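Local coordinates for protein ribonucleoside-diphosphate reductase (Pseudomonas aeruginosa, PDB 5IM3) that probably reduces ribonucleoside diphosphates to the deoxyribonucleotides needed for DNA synthesis, and binds the allosteric nucleotide dATP, at residues 220-231 with 292-301. Numbering follows the deposited sequence.
Sequences SYVTARLLMDTL and DQQFTYLGLQ
Arg225 reaches across from helix 219-239 to Gln293 and grips its carbonyl O side-on with two nitrogens. NH2 lies 2.9 Å from Gln293 O, tilted from the carbonyl plane. NE, in that plane on a lone pair, is 3.2 Å from the same Gln293 O. A chain extended from CG to NE suits this reach, and the Gln293 amide stacks on the guanidinium with the planes 24° apart. The remaining nitrogen, NH1, donates to the carbonyls of Ala172 and Glu174, so one side chain satisfies three backbone acceptors.

At the start of helix 297-307 Ser220 OG accepts from Tyr297 N at 3.2 Å in a nearly straight bond (171°). Thr296, the N-cap, turns its OG1 between its own backbone N and carbonyl carbon, where Thr296 OG1 accepts from Gly299 N at 3.1 Å. The carboxylate of buried Asp292 is satisfied by Gln320 and Tyr254.

Small Ala224 lets the chains come close, its CB 3.3 Å from Phe295 O. Thr223 CG2 makes a CH-pi contact over one face of Tyr297, while Thr223 OG1 bonds to Tyr219 O. Tyr297 sits among Ser220, Thr223, Ala224 and Leu227; Leu300 fills the hole formed by Ala224, Leu227, Met228 and Leu231, with Met228 CE 3.7 Å from Leu300 CD2. This is knobs-into-holes packing of segments 220-231 and 297-301, their axes 34° apart, joining the second ATP cone to the all-alpha domain.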
ATOM      1  N   SER A 220       8.024  18.795  45.383  1.00 72.95           N
ATOM      2  CA  SER A 220       6.657  19.148  45.019  1.00 71.33           C
ATOM      3  C   SER A 220       5.884  19.637  46.236  1.00 68.78           C
ATOM      4  O   SER A 220       5.163  20.640  46.163  1.00 67.68           O
ATOM      5  CB  SER A 220       5.956  17.950  44.378  1.00 72.53           C
ATOM      6  OG  SER A 220       4.586  18.231  44.136  1.00 70.08           O
ATOM      7  N   TYR A 221       6.023  18.944  47.368  1.00 64.98           N
ATOM      8  CA  TYR A 221       5.409  19.424  48.602  1.00 63.05           C
ATOM      9  C   TYR A 221       5.994  20.769  49.007  1.00 63.03           C
ATOM     10  O   TYR A 221       5.263  21.673  49.426  1.00 62.08           O
ATOM     11  CB  TYR A 221       5.600  18.403  49.723  1.00 63.34           C
ATOM     12  CG  TYR A 221       5.069  17.022  49.411  1.00 63.78           C
ATOM     13  CD1 TYR A 221       3.704  16.767  49.398  1.00 62.90           C
ATOM     14  CD2 TYR A 221       5.935  15.971  49.146  1.00 67.04           C
ATOM     15  CE1 TYR A 221       3.215  15.504  49.118  1.00 63.87           C
ATOM     16  CE2 TYR A 221       5.457  14.705  48.865  1.00 68.32           C
ATOM     17  CZ  TYR A 221       4.098  14.477  48.853  1.00 66.40           C
ATOM     18  OH  TYR A 221       3.622  13.218  48.576  1.00 69.70           O
ATOM     19  N   VAL A 222       7.316  20.921  48.884  1.00 66.42           N
ATOM     20  CA  VAL A 222       7.958  22.189  49.219  1.00 66.25           C
ATOM     21  C   VAL A 222       7.438  23.298  48.319  1.00 64.57           C
ATOM     22  O   VAL A 222       7.201  24.426  48.768  1.00 62.77           O
ATOM     23  CB  VAL A 222       9.490  22.058  49.116  1.00 68.76           C
ATOM     24  CG1 VAL A 222      10.166  23.375  49.480  1.00 67.34           C
ATOM     25  CG2 VAL A 222       9.998  20.924  50.001  1.00 70.77           C
ATOM     26  N   THR A 223       7.268  23.001  47.030  1.00 67.19           N
ATOM     27  CA  THR A 223       6.775  24.007  46.097  1.00 66.70           C
ATOM     28  C   THR A 223       5.374  24.469  46.479  1.00 65.10           C
ATOM     29  O   THR A 223       5.077  25.669  46.444  1.00 64.73           O
ATOM     30  CB  THR A 223       6.785  23.446  44.675  1.00 67.46           C
ATOM     31  OG1 THR A 223       8.078  22.901  44.382  1.00 70.09           O
ATOM     32  CG2 THR A 223       6.465  24.535  43.667  1.00 67.47           C
ATOM     33  N   ALA A 224       4.502  23.531  46.855  1.00 59.38           N
ATOM     34  CA  ALA A 224       3.143  23.895  47.247  1.00 56.43           C
ATOM     35  C   ALA A 224       3.140  24.725  48.524  1.00 54.83           C
ATOM     36  O   ALA A 224       2.386  25.699  48.637  1.00 52.39           O
ATOM     37  CB  ALA A 224       2.295  22.637  47.428  1.00 56.97           C
ATOM     38  N   ARG A 225       3.975  24.356  49.498  1.00 58.22           N
ATOM     39  CA  ARG A 225       3.993  25.079  50.765  1.00 58.59           C
ATOM     40  C   ARG A 225       4.490  26.507  50.588  1.00 59.53           C
ATOM     41  O   ARG A 225       4.043  27.409  51.305  1.00 60.47           O
ATOM     42  CB  ARG A 225       4.849  24.323  51.778  1.00 58.21           C
ATOM     43  CG  ARG A 225       4.287  22.958  52.124  1.00 57.86           C
ATOM     44  CD  ARG A 225       5.243  22.152  52.974  1.00 60.30           C
ATOM     45  NE  ARG A 225       4.834  20.755  53.067  1.00 60.59           N
ATOM     46  CZ  ARG A 225       5.469  19.833  53.783  1.00 64.30           C
ATOM     47  NH1 ARG A 225       6.554  20.151  54.481  1.00 65.90           N
ATOM     48  NH2 ARG A 225       5.018  18.588  53.800  1.00 65.43           N
ATOM     49  N   LEU A 226       5.398  26.736  49.638  1.00 60.41           N
ATOM     50  CA  LEU A 226       5.853  28.093  49.363  1.00 61.77           C
ATOM     51  C   LEU A 226       4.759  28.917  48.695  1.00 62.93           C
ATOM     52  O   LEU A 226       4.529  30.074  49.069  1.00 62.18           O
ATOM     53  CB  LEU A 226       7.112  28.055  48.496  1.00 62.44           C
ATOM     54  CG  LEU A 226       8.336  27.401  49.147  1.00 64.40           C
ATOM     55  CD1 LEU A 226       9.458  27.211  48.136  1.00 63.68           C
ATOM     56  CD2 LEU A 226       8.817  28.221  50.335  1.00 63.46           C
ATOM     57  N   LEU A 227       4.072  28.339  47.706  1.00 63.14           N
ATOM     58  CA  LEU A 227       2.972  29.041  47.052  1.00 63.47           C
ATOM     59  C   LEU A 227       1.879  29.418  48.042  1.00 63.37           C
ATOM     60  O   LEU A 227       1.196  30.432  47.858  1.00 63.48           O
ATOM     61  CB  LEU A 227       2.393  28.172  45.933  1.00 62.60           C
ATOM     62  CG  LEU A 227       1.154  28.712  45.212  1.00 62.54           C
ATOM     63  CD1 LEU A 227       1.446  30.060  44.565  1.00 61.52           C
ATOM     64  CD2 LEU A 227       0.664  27.707  44.173  1.00 62.01           C
ATOM     65  N   MET A 228       1.695  28.614  49.091  1.00 66.45           N
ATOM     66  CA  MET A 228       0.660  28.895  50.079  1.00 65.72           C
ATOM     67  C   MET A 228       0.843  30.266  50.716  1.00 66.55           C
ATOM     68  O   MET A 228      -0.131  30.869  51.182  1.00 65.99           O
ATOM     69  CB  MET A 228       0.672  27.810  51.154  1.00 67.14           C
ATOM     70  CG  MET A 228      -0.583  27.755  52.005  1.00 69.22           C
ATOM     71  SD  MET A 228      -1.943  26.918  51.171  1.00 69.95           S
ATOM     72  CE  MET A 228      -1.289  25.247  51.095  1.00 69.93           C
ATOM     73  N   ASP A 229       2.078  30.773  50.752  1.00 67.29           N
ATOM     74  CA  ASP A 229       2.324  32.073  51.368  1.00 68.07           C
ATOM     75  C   ASP A 229       1.586  33.180  50.625  1.00 68.63           C
ATOM     76  O   ASP A 229       1.066  34.113  51.247  1.00 68.29           O
ATOM     77  CB  ASP A 229       3.827  32.355  51.404  1.00 70.03           C
ATOM     78  CG  ASP A 229       4.213  33.320  52.508  1.00 71.33           C
ATOM     79  OD1 ASP A 229       3.713  33.162  53.642  1.00 71.62           O
ATOM     80  OD2 ASP A 229       5.019  34.236  52.242  1.00 72.62           O
ATOM     81  N   THR A 230       1.529  33.094  49.293  1.00 69.13           N
ATOM     82  CA  THR A 230       0.767  34.071  48.521  1.00 69.22           C
ATOM     83  C   THR A 230      -0.724  33.938  48.790  1.00 66.50           C
ATOM     84  O   THR A 230      -1.439  34.944  48.877  1.00 67.34           O
ATOM     85  CB  THR A 230       1.045  33.904  47.025  1.00 70.77           C
ATOM     86  OG1 THR A 230       2.454  33.958  46.786  1.00 71.81           O
ATOM     87  CG2 THR A 230       0.357  35.003  46.222  1.00 71.74           C
ATOM     88  N   LEU A 231      -1.212  32.702  48.917  1.00 65.00           N
ATOM     89  CA  LEU A 231      -2.632  32.485  49.173  1.00 63.47           C
ATOM     90  C   LEU A 231      -3.042  33.052  50.527  1.00 62.31           C
ATOM     91  O   LEU A 231      -4.089  33.699  50.645  1.00 60.93           O
ATOM     92  CB  LEU A 231      -2.952  30.992  49.100  1.00 62.43           C
ATOM     93  CG  LEU A 231      -3.199  30.393  47.711  1.00 60.59           C
ATOM     94  CD1 LEU A 231      -1.998  30.567  46.797  1.00 61.67           C
ATOM     95  CD2 LEU A 231      -3.566  28.923  47.843  1.00 59.78           C
ATOM     96  N   ASP A 292      -2.370  21.419  55.517  1.00 70.73           N
ATOM     97  CA  ASP A 292      -1.899  22.147  54.344  1.00 72.19           C
ATOM     98  C   ASP A 292      -0.579  21.585  53.833  1.00 71.70           C
ATOM     99  O   ASP A 292      -0.277  21.692  52.638  1.00 69.73           O
ATOM    100  CB  ASP A 292      -1.743  23.633  54.672  1.00 74.92           C
ATOM    101  CG  ASP A 292      -3.054  24.389  54.606  1.00 77.51           C
ATOM    102  OD1 ASP A 292      -4.109  23.749  54.404  1.00 77.17           O
ATOM    103  OD2 ASP A 292      -3.032  25.629  54.760  1.00 79.01           O
ATOM    104  N   GLN A 293       0.221  20.986  54.717  1.00 73.46           N
ATOM    105  CA  GLN A 293       1.496  20.409  54.316  1.00 75.20           C
ATOM    106  C   GLN A 293       1.332  19.187  53.418  1.00 73.77           C
ATOM    107  O   GLN A 293       2.315  18.753  52.808  1.00 74.47           O
ATOM    108  CB  GLN A 293       2.311  20.030  55.557  1.00 78.23           C
ATOM    109  CG  GLN A 293       2.463  21.147  56.590  1.00 78.50           C
ATOM    110  CD  GLN A 293       3.140  22.383  56.028  1.00 79.15           C
ATOM    111  OE1 GLN A 293       2.522  23.167  55.309  1.00 79.94           O
ATOM    112  NE2 GLN A 293       4.416  22.561  56.351  1.00 81.72           N
ATOM    113  N   GLN A 294       0.122  18.633  53.318  1.00 64.97           N
ATOM    114  CA  GLN A 294      -0.103  17.428  52.529  1.00 64.70           C
ATOM    115  C   GLN A 294      -0.097  17.692  51.030  1.00 61.69           C
ATOM    116  O   GLN A 294       0.057  16.746  50.252  1.00 62.06           O
ATOM    117  CB  GLN A 294      -1.442  16.789  52.913  1.00 63.59           C
ATOM    118  CG  GLN A 294      -1.585  16.462  54.391  1.00 65.97           C
ATOM    119  CD  GLN A 294      -3.004  16.092  54.772  1.00 65.42           C
ATOM    120  OE1 GLN A 294      -3.922  16.173  53.952  1.00 63.07           O
ATOM    121  NE2 GLN A 294      -3.194  15.687  56.022  1.00 66.77           N
ATOM    122  N   PHE A 295      -0.244  18.945  50.612  1.00 60.32           N
ATOM    123  CA  PHE A 295      -0.546  19.255  49.223  1.00 58.73           C
ATOM    124  C   PHE A 295       0.674  19.096  48.325  1.00 59.93           C
ATOM    125  O   PHE A 295       1.765  19.581  48.644  1.00 61.08           O
ATOM    126  CB  PHE A 295      -1.081  20.680  49.099  1.00 58.46           C
ATOM    127  CG  PHE A 295      -2.534  20.811  49.437  1.00 58.75           C
ATOM    128  CD1 PHE A 295      -3.500  20.287  48.597  1.00 57.55           C
ATOM    129  CD2 PHE A 295      -2.935  21.469  50.587  1.00 57.47           C
ATOM    130  CE1 PHE A 295      -4.839  20.407  48.901  1.00 55.04           C
ATOM    131  CE2 PHE A 295      -4.272  21.592  50.896  1.00 57.39           C
ATOM    132  CZ  PHE A 295      -5.226  21.061  50.053  1.00 56.27           C
ATOM    133  N   THR A 296       0.476  18.417  47.202  1.00 62.66           N
ATOM    134  CA  THR A 296       1.393  18.504  46.080  1.00 64.24           C
ATOM    135  C   THR A 296       1.157  19.813  45.332  1.00 65.93           C
ATOM    136  O   THR A 296       0.109  20.455  45.465  1.00 63.20           O
ATOM    137  CB  THR A 296       1.200  17.323  45.130  1.00 64.74           C
ATOM    138  OG1 THR A 296      -0.117  17.376  44.563  1.00 64.55           O
ATOM    139  CG2 THR A 296       1.374  16.005  45.869  1.00 65.81           C
ATOM    140  N   TYR A 297       2.152  20.211  44.539  1.00 68.51           N
ATOM    141  CA  TYR A 297       2.033  21.449  43.776  1.00 69.36           C
ATOM    142  C   TYR A 297       0.853  21.386  42.814  1.00 68.00           C
ATOM    143  O   TYR A 297       0.104  22.361  42.668  1.00 66.00           O
ATOM    144  CB  TYR A 297       3.335  21.722  43.026  1.00 73.61           C
ATOM    145  CG  TYR A 297       3.348  23.021  42.257  1.00 75.24           C
ATOM    146  CD1 TYR A 297       3.037  24.222  42.880  1.00 75.34           C
ATOM    147  CD2 TYR A 297       3.694  23.049  40.912  1.00 77.06           C
ATOM    148  CE1 TYR A 297       3.055  25.415  42.183  1.00 76.10           C
ATOM    149  CE2 TYR A 297       3.718  24.238  40.206  1.00 78.52           C
ATOM    150  CZ  TYR A 297       3.397  25.418  40.848  1.00 78.15           C
ATOM    151  OH  TYR A 297       3.419  26.604  40.152  1.00 79.68           O
ATOM    152  N   LEU A 298       0.660  20.240  42.161  1.00 66.78           N
ATOM    153  CA  LEU A 298      -0.445  20.105  41.220  1.00 63.18           C
ATOM    154  C   LEU A 298      -1.786  20.123  41.940  1.00 62.28           C
ATOM    155  O   LEU A 298      -2.759  20.697  41.439  1.00 60.23           O
ATOM    156  CB  LEU A 298      -0.285  18.820  40.413  1.00 63.45           C
ATOM    157  CG  LEU A 298      -1.398  18.519  39.407  1.00 64.96           C
ATOM    158  CD1 LEU A 298      -1.498  19.623  38.365  1.00 64.21           C
ATOM    159  CD2 LEU A 298      -1.168  17.172  38.740  1.00 64.14           C
ATOM    160  N   GLY A 299      -1.860  19.499  43.117  1.00 63.84           N
ATOM    161  CA  GLY A 299      -3.118  19.466  43.843  1.00 62.27           C
ATOM    162  C   GLY A 299      -3.570  20.844  44.291  1.00 60.76           C
ATOM    163  O   GLY A 299      -4.751  21.185  44.183  1.00 60.95           O
ATOM    164  N   LEU A 300      -2.638  21.655  44.791  1.00 56.52           N
ATOM    165  CA  LEU A 300      -2.994  22.992  45.254  1.00 56.97           C
ATOM    166  C   LEU A 300      -3.331  23.908  44.085  1.00 58.74           C
ATOM    167  O   LEU A 300      -4.305  24.666  44.146  1.00 56.49           O
ATOM    168  CB  LEU A 300      -1.852  23.580  46.085  1.00 56.56           C
ATOM    169  CG  LEU A 300      -2.135  24.924  46.766  1.00 55.65           C
ATOM    170  CD1 LEU A 300      -3.259  24.782  47.772  1.00 52.66           C
ATOM    171  CD2 LEU A 300      -0.877  25.475  47.444  1.00 58.45           C
ATOM    172  N   GLN A 301      -2.526  23.860  43.019  1.00 68.28           N
ATOM    173  CA  GLN A 301      -2.857  24.588  41.800  1.00 71.31           C
ATOM    174  C   GLN A 301      -4.276  24.282  41.343  1.00 66.72           C
ATOM    175  O   GLN A 301      -5.029  25.190  40.974  1.00 65.82           O
ATOM    176  CB  GLN A 301      -1.859  24.234  40.695  1.00 76.97           C
ATOM    177  CG  GLN A 301      -0.640  25.138  40.641  1.00 82.61           C
ATOM    178  CD  GLN A 301      -0.903  26.420  39.876  1.00 85.38           C
ATOM    179  OE1 GLN A 301      -1.404  27.401  40.431  1.00 84.08           O
ATOM    180  NE2 GLN A 301      -0.568  26.418  38.588  1.00 87.14           N
TER